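Local coordinates for L-lysine 6-oxidase (Marinomonas mediterranea, PDB 3WEU), which oxidises the side-chain amine of L-lysine with a cysteine tryptophylquinone cofactor, releasing the hydrogen peroxide that makes it antibacterial, at residues 505-517 and 616-629. Numbering follows the deposited sequence.
Sequences MACPWQADFFNCT and INSYSQMVEHWSAL. With EDO (1,2-ethanediol), chain H; EDO (1,2-ethanediol), chain K.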
ATOM      1  N   MET A 505     -14.568  20.612   7.584  1.00 17.08           N
ATOM      2  CA  MET A 505     -14.873  19.226   7.869  1.00 17.23           C
ATOM      3  C   MET A 505     -14.007  18.321   7.001  1.00 19.70           C
ATOM      4  O   MET A 505     -13.346  18.786   6.057  1.00 19.91           O
ATOM      5  CB  MET A 505     -16.352  18.908   7.599  1.00 16.77           C
ATOM      6  CG  MET A 505     -17.366  19.883   8.167  1.00 17.63           C
ATOM      7  SD  MET A 505     -17.068  20.336   9.888  1.00 17.71           S
ATOM      8  CE  MET A 505     -17.716  18.868  10.654  1.00 19.12           C
ATOM      9  N   ALA A 506     -14.019  17.024   7.304  1.00 18.15           N
ATOM     10  CA  ALA A 506     -13.185  16.117   6.537  1.00 20.87           C
ATOM     11  C   ALA A 506     -13.581  16.110   5.076  1.00 19.68           C
ATOM     12  O   ALA A 506     -14.750  16.281   4.688  1.00 18.65           O
ATOM     13  CB  ALA A 506     -13.221  14.705   7.092  1.00 22.22           C
ATOM     14  N   CYS A 507     -12.561  15.914   4.262  1.00 19.59           N
ATOM     15  CA  CYS A 507     -12.684  15.845   2.801  1.00 19.53           C
ATOM     16  C   CYS A 507     -12.097  14.547   2.315  1.00 19.72           C
ATOM     17  O   CYS A 507     -10.840  14.408   2.218  1.00 21.33           O
ATOM     18  CB  CYS A 507     -11.954  17.030   2.204  1.00 24.18           C
ATOM     19  SG  CYS A 507     -12.276  17.133   0.429  1.00 29.17           S
ATOM     20  N   PRO A 508     -12.962  13.528   2.039  1.00 18.61           N
ATOM     21  CA  PRO A 508     -14.412  13.509   2.077  1.00 17.50           C
ATOM     22  C   PRO A 508     -14.981  13.229   3.490  1.00 17.13           C
ATOM     23  O   PRO A 508     -14.289  12.695   4.347  1.00 17.03           O
ATOM     24  CB  PRO A 508     -14.767  12.358   1.167  1.00 16.07           C
ATOM     25  CG  PRO A 508     -13.688  11.398   1.430  1.00 18.63           C
ATOM     26  CD  PRO A 508     -12.438  12.214   1.664  1.00 19.53           C
ATOM     27  N   TRP A 509     -16.258  13.583   3.670  1.00 16.16           N
ATOM     28  CA  TRP A 509     -16.960  13.482   4.979  1.00 17.62           C
ATOM     29  C   TRP A 509     -16.981  12.095   5.533  1.00 17.67           C
ATOM     30  O   TRP A 509     -16.981  11.908   6.754  1.00 18.47           O
ATOM     31  CB  TRP A 509     -18.379  13.975   4.879  1.00 16.90           C
ATOM     32  CG  TRP A 509     -19.264  13.146   4.008  1.00 16.13           C
ATOM     33  CD1 TRP A 509     -19.522  13.344   2.703  1.00 16.20           C
ATOM     34  CD2 TRP A 509     -20.030  12.015   4.411  1.00 15.02           C
ATOM     35  NE1 TRP A 509     -20.384  12.391   2.235  1.00 16.45           N
ATOM     36  CE2 TRP A 509     -20.687  11.530   3.263  1.00 15.32           C
ATOM     37  CE3 TRP A 509     -20.204  11.349   5.622  1.00 15.96           C
ATOM     38  CZ2 TRP A 509     -21.582  10.493   3.317  1.00 16.71           C
ATOM     39  CZ3 TRP A 509     -21.031  10.262   5.649  1.00 16.52           C
ATOM     40  CH2 TRP A 509     -21.717   9.849   4.510  1.00 16.95           C
ATOM     41  N   GLN A 510     -16.951  11.107   4.667  1.00 17.57           N
ATOM     42  CA  GLN A 510     -16.993   9.691   5.148  1.00 19.20           C
ATOM     43  C   GLN A 510     -15.815   9.390   6.087  1.00 22.17           C
ATOM     44  O   GLN A 510     -15.896   8.468   6.865  1.00 18.33           O
ATOM     45  CB  GLN A 510     -17.070   8.696   4.004  1.00 18.68           C
ATOM     46  CG  GLN A 510     -18.334   8.704   3.184  1.00 18.28           C
ATOM     47  CD  GLN A 510     -18.280   9.665   1.979  1.00 19.34           C
ATOM     48  OE1 GLN A 510     -17.417  10.571   1.893  1.00 16.80           O
ATOM     49  NE2 GLN A 510     -19.176   9.448   1.038  1.00 19.06           N
ATOM     50  N   ALA A 511     -14.731  10.200   6.079  1.00 22.42           N
ATOM     51  CA  ALA A 511     -13.705  10.093   7.137  1.00 20.59           C
ATOM     52  C   ALA A 511     -14.223  10.536   8.493  1.00 22.82           C
ATOM     53  O   ALA A 511     -13.920   9.925   9.479  1.00 22.25           O
ATOM     54  CB  ALA A 511     -12.478  10.939   6.788  1.00 22.23           C
ATOM     55  N   ASP A 512     -14.958  11.640   8.569  1.00 24.48           N
ATOM     56  CA  ASP A 512     -15.506  12.064   9.866  1.00 22.32           C
ATOM     57  C   ASP A 512     -16.414  10.923  10.357  1.00 27.00           C
ATOM     58  O   ASP A 512     -16.373  10.592  11.529  1.00 27.69           O
ATOM     59  CB  ASP A 512     -16.254  13.388   9.810  1.00 21.91           C
ATOM     60  CG  ASP A 512     -15.338  14.587   9.653  1.00 22.59           C
ATOM     61  OD1 ASP A 512     -14.190  14.533  10.223  1.00 24.19           O
ATOM     62  OD2 ASP A 512     -15.813  15.595   9.048  1.00 20.12           O
ATOM     63  N   PHE A 513     -17.205  10.324   9.447  1.00 23.26           N
ATOM     64  CA  PHE A 513     -18.151   9.272   9.791  1.00 21.47           C
ATOM     65  C   PHE A 513     -17.403   8.052  10.289  1.00 18.82           C
ATOM     66  O   PHE A 513     -17.725   7.514  11.362  1.00 17.74           O
ATOM     67  CB  PHE A 513     -19.033   8.973   8.577  1.00 25.18           C
ATOM     68  CG  PHE A 513     -20.211   7.992   8.807  1.00 24.22           C
ATOM     69  CD1 PHE A 513     -20.773   7.768   9.990  1.00 29.97           C
ATOM     70  CD2 PHE A 513     -20.794   7.398   7.718  1.00 32.14           C
ATOM     71  CE1 PHE A 513     -21.908   6.940  10.142  1.00 24.77           C
ATOM     72  CE2 PHE A 513     -21.919   6.583   7.841  1.00 33.35           C
ATOM     73  CZ  PHE A 513     -22.458   6.349   9.086  1.00 29.66           C
ATOM     74  N   PHE A 514     -16.362   7.607   9.568  1.00 16.94           N
ATOM     75  CA  PHE A 514     -15.621   6.430   9.959  1.00 17.48           C
ATOM     76  C   PHE A 514     -14.931   6.638  11.325  1.00 17.38           C
ATOM     77  O   PHE A 514     -14.770   5.722  12.040  1.00 18.07           O
ATOM     78  CB  PHE A 514     -14.540   6.107   8.873  1.00 18.90           C
ATOM     79  CG  PHE A 514     -13.760   4.892   9.151  1.00 18.53           C
ATOM     80  CD1 PHE A 514     -14.324   3.647   8.985  1.00 16.57           C
ATOM     81  CD2 PHE A 514     -12.429   4.976   9.590  1.00 20.93           C
ATOM     82  CE1 PHE A 514     -13.606   2.483   9.246  1.00 19.95           C
ATOM     83  CE2 PHE A 514     -11.713   3.823   9.854  1.00 21.40           C
ATOM     84  CZ  PHE A 514     -12.285   2.572   9.699  1.00 20.45           C
ATOM     85  N   ASN A 515     -14.464   7.840  11.616  1.00 18.25           N
ATOM     86  CA  ASN A 515     -13.739   8.115  12.845  1.00 19.16           C
ATOM     87  C   ASN A 515     -14.666   8.524  14.023  1.00 16.80           C
ATOM     88  O   ASN A 515     -14.207   8.560  15.183  1.00 16.70           O
ATOM     89  CB  ASN A 515     -12.844   9.389  12.655  1.00 21.85           C
ATOM     90  CG  ASN A 515     -11.661   9.189  11.696  1.00 24.62           C
ATOM     91  OD1 ASN A 515     -11.164   8.112  11.535  1.00 23.68           O
ATOM     92  ND2 ASN A 515     -11.250  10.273  11.059  1.00 26.55           N
ATOM     93  N   CYS A 516     -15.893   8.953  13.714  1.00 15.05           N
ATOM     94  CA  CYS A 516     -16.842   9.448  14.767  1.00 14.51           C
ATOM     95  C   CYS A 516     -17.451   8.261  15.524  1.00 13.60           C
ATOM     96  O   CYS A 516     -18.603   7.873  15.310  1.00 14.31           O
ATOM     97  CB  CYS A 516     -17.950  10.278  14.140  1.00 12.93           C
ATOM     98  SG  CYS A 516     -19.050  11.000  15.354  1.00 16.02           S
ATOM     99  N   THR A 517     -16.666   7.627  16.347  1.00 13.57           N
ATOM    100  CA  THR A 517     -17.063   6.382  16.957  1.00 12.73           C
ATOM    101  C   THR A 517     -16.806   6.504  18.453  1.00 13.44           C
ATOM    102  O   THR A 517     -17.675   7.034  19.230  1.00 13.16           O
ATOM    103  CB  THR A 517     -16.321   5.189  16.310  1.00 13.36           C
ATOM    104  OG1 THR A 517     -14.941   5.417  16.390  1.00 13.58           O
ATOM    105  CG2 THR A 517     -16.675   5.082  14.846  1.00 13.27           C
ATOM    106  N   ILE A 616     -17.881  -2.736   7.787  1.00 15.53           N
ATOM    107  CA  ILE A 616     -17.166  -1.607   7.193  1.00 18.60           C
ATOM    108  C   ILE A 616     -15.865  -1.544   7.933  1.00 18.12           C
ATOM    109  O   ILE A 616     -15.752  -0.929   8.980  1.00 18.08           O
ATOM    110  CB  ILE A 616     -17.856  -0.281   7.399  1.00 19.52           C
ATOM    111  CG1 ILE A 616     -19.283  -0.334   6.965  1.00 25.35           C
ATOM    112  CG2 ILE A 616     -17.157   0.832   6.579  1.00 21.03           C
ATOM    113  CD1 ILE A 616     -19.506  -0.314   5.513  1.00 27.75           C
ATOM    114  N   ASN A 617     -14.899  -2.283   7.430  1.00 14.50           N
ATOM    115  CA  ASN A 617     -13.668  -2.570   8.184  1.00 16.56           C
ATOM    116  C   ASN A 617     -12.513  -1.572   7.885  1.00 16.68           C
ATOM    117  O   ASN A 617     -11.467  -1.651   8.521  1.00 17.13           O
ATOM    118  CB  ASN A 617     -13.213  -3.984   7.912  1.00 16.77           C
ATOM    119  CG  ASN A 617     -14.110  -5.006   8.619  1.00 16.16           C
ATOM    120  OD1 ASN A 617     -14.246  -4.948   9.851  1.00 18.67           O
ATOM    121  ND2 ASN A 617     -14.691  -5.940   7.879  1.00 16.43           N
ATOM    122  N   SER A 618     -12.745  -0.684   6.945  1.00 16.74           N
ATOM    123  CA  SER A 618     -11.780   0.303   6.571  1.00 17.17           C
ATOM    124  C   SER A 618     -12.411   1.599   6.227  1.00 17.31           C
ATOM    125  O   SER A 618     -13.550   1.659   5.798  1.00 18.15           O
ATOM    126  CB  SER A 618     -10.948  -0.189   5.318  1.00 15.47           C
ATOM    127  OG  SER A 618     -11.732  -0.090   4.114  1.00 16.04           O
ATOM    128  N   TYR A 619     -11.594   2.651   6.301  1.00 18.05           N
ATOM    129  CA  TYR A 619     -11.965   3.971   5.853  1.00 19.00           C
ATOM    130  C   TYR A 619     -12.466   3.960   4.410  1.00 18.71           C
ATOM    131  O   TYR A 619     -13.508   4.545   4.053  1.00 16.94           O
ATOM    132  CB  TYR A 619     -10.714   4.868   5.995  1.00 22.46           C
ATOM    133  CG  TYR A 619     -10.776   6.198   5.371  1.00 23.71           C
ATOM    134  CD1 TYR A 619     -12.000   6.889   5.233  1.00 23.30           C
ATOM    135  CD2 TYR A 619      -9.619   6.822   4.997  1.00 25.38           C
ATOM    136  CE1 TYR A 619     -12.045   8.158   4.696  1.00 25.11           C
ATOM    137  CE2 TYR A 619      -9.629   8.110   4.487  1.00 25.02           C
ATOM    138  CZ  TYR A 619     -10.830   8.763   4.293  1.00 26.60           C
ATOM    139  OH  TYR A 619     -10.854  10.019   3.743  1.00 27.67           O
ATOM    140  N   SER A 620     -11.709   3.298   3.551  1.00 16.76           N
ATOM    141  CA  SER A 620     -12.071   3.206   2.152  1.00 17.43           C
ATOM    142  C   SER A 620     -13.438   2.531   1.927  1.00 15.23           C
ATOM    143  O   SER A 620     -14.232   2.924   1.061  1.00 16.03           O
ATOM    144  CB  SER A 620     -10.871   2.540   1.333  1.00 19.89           C
ATOM    145  OG  SER A 620     -11.381   2.205   0.082  1.00 28.39           O
ATOM    146  N   GLN A 621     -13.755   1.545   2.738  1.00 15.61           N
ATOM    147  CA  GLN A 621     -15.044   0.898   2.608  1.00 16.72           C
ATOM    148  C   GLN A 621     -16.155   1.824   3.049  1.00 15.47           C
ATOM    149  O   GLN A 621     -17.251   1.732   2.506  1.00 15.17           O
ATOM    150  CB  GLN A 621     -15.067  -0.399   3.412  1.00 16.29           C
ATOM    151  CG  GLN A 621     -14.230  -1.459   2.739  1.00 18.84           C
ATOM    152  CD  GLN A 621     -13.843  -2.565   3.678  1.00 19.15           C
ATOM    153  OE1 GLN A 621     -14.536  -2.846   4.676  1.00 17.44           O
ATOM    154  NE2 GLN A 621     -12.745  -3.253   3.368  1.00 22.15           N
ATOM    155  N   MET A 622     -15.874   2.727   3.994  1.00 16.76           N
ATOM    156  CA  MET A 622     -16.884   3.693   4.414  1.00 15.63           C
ATOM    157  C   MET A 622     -17.142   4.695   3.325  1.00 16.70           C
ATOM    158  O   MET A 622     -18.312   5.072   2.988  1.00 15.99           O
ATOM    159  CB  MET A 622     -16.521   4.366   5.713  1.00 16.06           C
ATOM    160  CG  MET A 622     -17.636   5.280   6.263  1.00 15.78           C
ATOM    161  SD  MET A 622     -19.137   4.387   6.767  1.00 17.21           S
ATOM    162  CE  MET A 622     -18.730   4.059   8.478  1.00 16.65           C
ATOM    163  N   VAL A 623     -16.078   5.073   2.644  1.00 16.58           N
ATOM    164  CA  VAL A 623     -16.242   5.953   1.516  1.00 17.36           C
ATOM    165  C   VAL A 623     -17.164   5.386   0.423  1.00 16.64           C
ATOM    166  O   VAL A 623     -17.970   6.105  -0.147  1.00 19.15           O
ATOM    167  CB  VAL A 623     -14.848   6.329   0.930  1.00 16.60           C
ATOM    168  CG1 VAL A 623     -15.009   7.115  -0.366  1.00 17.85           C
ATOM    169  CG2 VAL A 623     -14.117   7.193   1.907  1.00 17.42           C
ATOM    170  N   GLU A 624     -17.073   4.111   0.180  1.00 17.37           N
ATOM    171  CA  GLU A 624     -17.867   3.435  -0.881  1.00 18.21           C
ATOM    172  C   GLU A 624     -19.257   2.994  -0.361  1.00 18.37           C
ATOM    173  O   GLU A 624     -20.264   3.136  -1.078  1.00 17.63           O
ATOM    174  CB  GLU A 624     -17.121   2.212  -1.374  1.00 20.09           C
ATOM    175  CG  GLU A 624     -17.883   1.590  -2.549  1.00 22.55           C
ATOM    176  CD  GLU A 624     -17.110   0.542  -3.319  1.00 26.60           C
ATOM    177  OE1 GLU A 624     -16.016   0.118  -2.906  1.00 23.23           O
ATOM    178  OE2 GLU A 624     -17.631   0.111  -4.348  1.00 28.26           O
ATOM    179  N   HIS A 625     -19.325   2.541   0.887  1.00 16.18           N
ATOM    180  CA  HIS A 625     -20.516   1.828   1.365  1.00 16.53           C
ATOM    181  C   HIS A 625     -21.333   2.402   2.545  1.00 16.22           C
ATOM    182  O   HIS A 625     -22.149   1.716   3.098  1.00 16.71           O
ATOM    183  CB  HIS A 625     -20.115   0.470   1.669  1.00 17.22           C
ATOM    184  CG  HIS A 625     -19.663  -0.272   0.468  1.00 18.73           C
ATOM    185  ND1 HIS A 625     -20.510  -0.553  -0.581  1.00 20.57           N
ATOM    186  CD2 HIS A 625     -18.472  -0.830   0.156  1.00 21.20           C
ATOM    187  CE1 HIS A 625     -19.872  -1.266  -1.496  1.00 20.16           C
ATOM    188  NE2 HIS A 625     -18.633  -1.460  -1.074  1.00 20.32           N
ATOM    189  N   TRP A 626     -21.120   3.673   2.846  1.00 16.22           N
ATOM    190  CA  TRP A 626     -21.869   4.448   3.867  1.00 16.49           C
ATOM    191  C   TRP A 626     -23.379   4.176   3.771  1.00 17.48           C
ATOM    192  O   TRP A 626     -24.080   4.067   4.788  1.00 18.59           O
ATOM    193  CB  TRP A 626     -21.504   5.932   3.794  1.00 16.61           C
ATOM    194  CG  TRP A 626     -21.707   6.509   2.445  1.00 17.34           C
ATOM    195  CD1 TRP A 626     -20.844   6.408   1.394  1.00 16.09           C
ATOM    196  CD2 TRP A 626     -22.881   7.169   1.940  1.00 16.16           C
ATOM    197  NE1 TRP A 626     -21.397   6.986   0.268  1.00 17.55           N
ATOM    198  CE2 TRP A 626     -22.634   7.476   0.581  1.00 17.33           C
ATOM    199  CE3 TRP A 626     -24.121   7.528   2.496  1.00 15.72           C
ATOM    200  CZ2 TRP A 626     -23.581   8.107  -0.237  1.00 19.01           C
ATOM    201  CZ3 TRP A 626     -25.029   8.201   1.710  1.00 16.30           C
ATOM    202  CH2 TRP A 626     -24.780   8.454   0.329  1.00 19.18           C
ATOM    203  N   SER A 627     -23.898   4.111   2.547  1.00 17.46           N
ATOM    204  CA  SER A 627     -25.305   4.047   2.347  1.00 16.37           C
ATOM    205  C   SER A 627     -25.895   2.734   2.693  1.00 15.97           C
ATOM    206  O   SER A 627     -27.141   2.600   2.694  1.00 17.72           O
ATOM    207  CB  SER A 627     -25.745   4.473   0.934  1.00 17.51           C
ATOM    208  OG  SER A 627     -25.331   3.559  -0.049  1.00 16.88           O
ATOM    209  N   ALA A 628     -25.052   1.744   3.000  1.00 15.56           N
ATOM    210  CA  ALA A 628     -25.538   0.437   3.363  1.00 15.85           C
ATOM    211  C   ALA A 628     -25.983   0.378   4.829  1.00 16.09           C
ATOM    212  O   ALA A 628     -26.671  -0.564   5.233  1.00 15.15           O
ATOM    213  CB  ALA A 628     -24.457  -0.592   3.158  1.00 16.71           C
ATOM    214  N   LEU A 629     -25.601   1.377   5.604  1.00 17.09           N
ATOM    215  CA  LEU A 629     -25.826   1.330   7.080  1.00 16.08           C
ATOM    216  C   LEU A 629     -27.254   1.566   7.462  1.00 14.44           C
ATOM    217  O   LEU A 629     -28.063   2.079   6.683  1.00 15.57           O
ATOM    218  CB  LEU A 629     -24.924   2.295   7.844  1.00 17.31           C
ATOM    219  CG  LEU A 629     -23.442   1.967   7.633  1.00 19.46           C
ATOM    220  CD1 LEU A 629     -22.492   3.101   7.983  1.00 21.68           C
ATOM    221  CD2 LEU A 629     -23.025   0.748   8.424  1.00 21.51           C
TER
HETATM  222  C1  EDO H 806      -9.957   8.136   8.282  1.00 31.66           C
HETATM  223  O1  EDO H 806      -9.708   7.581   9.585  1.00 32.46           O
HETATM  224  C2  EDO H 806      -9.039   9.304   7.990  1.00 31.85           C
HETATM  225  O2  EDO H 806      -9.265  10.352   8.945  1.00 35.66           O
HETATM  226  C1  EDO K 809     -12.534   3.830  13.617  1.00 36.43           C
HETATM  227  O1  EDO K 809     -12.953   5.173  13.807  1.00 34.77           O
HETATM  228  C2  EDO K 809     -13.561   3.001  14.336  1.00 33.54           C
HETATM  229  O2  EDO K 809     -13.447   3.188  15.764  1.00 28.94           O
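Phe514, whose ring lies against the peptide joining Ser618 to Tyr619, has its backbone O hydrogen-bonded by O1 of the chain K ethanediol at 2.6 Å. That diol also lays C1 over one ring face; Tyr619 N lies over the opposite face, with Phe514 CZ 3.5 Å from it. A second ethanediol, chain H, covers a face of the Tyr619 ring while Asn515 ND2 donates to its O2 (2.9 Å). Deeper in, Met622 meets Phe513: with CG anti to the backbone N (chi1 -174°) and the chain bent at chi2 and chi3, CE comes over the ring face, 14° off the normal, and Met622 SD lies 3.6 Å from Phe513 CD2, a Met-aromatic contact. Leu629 CD1 reaches Phe513 CZ at 3.4 Å. Trp509 and Trp626 form a T-shaped pair, the edge of the six-membered ring of Trp509 pointing at the face of the five-membered ring of Trp626 with planes at 73°. Gln510 NE2 lies over that face too, 3.4 Å from Trp626 NE1, a meeting of two donors without a hydrogen bond. No hydrogen bond joins the segments, so the fit of the helix leading to Cys516, thioether-linked to the tryptophylquinone at position 581, rests on shape and dispersion.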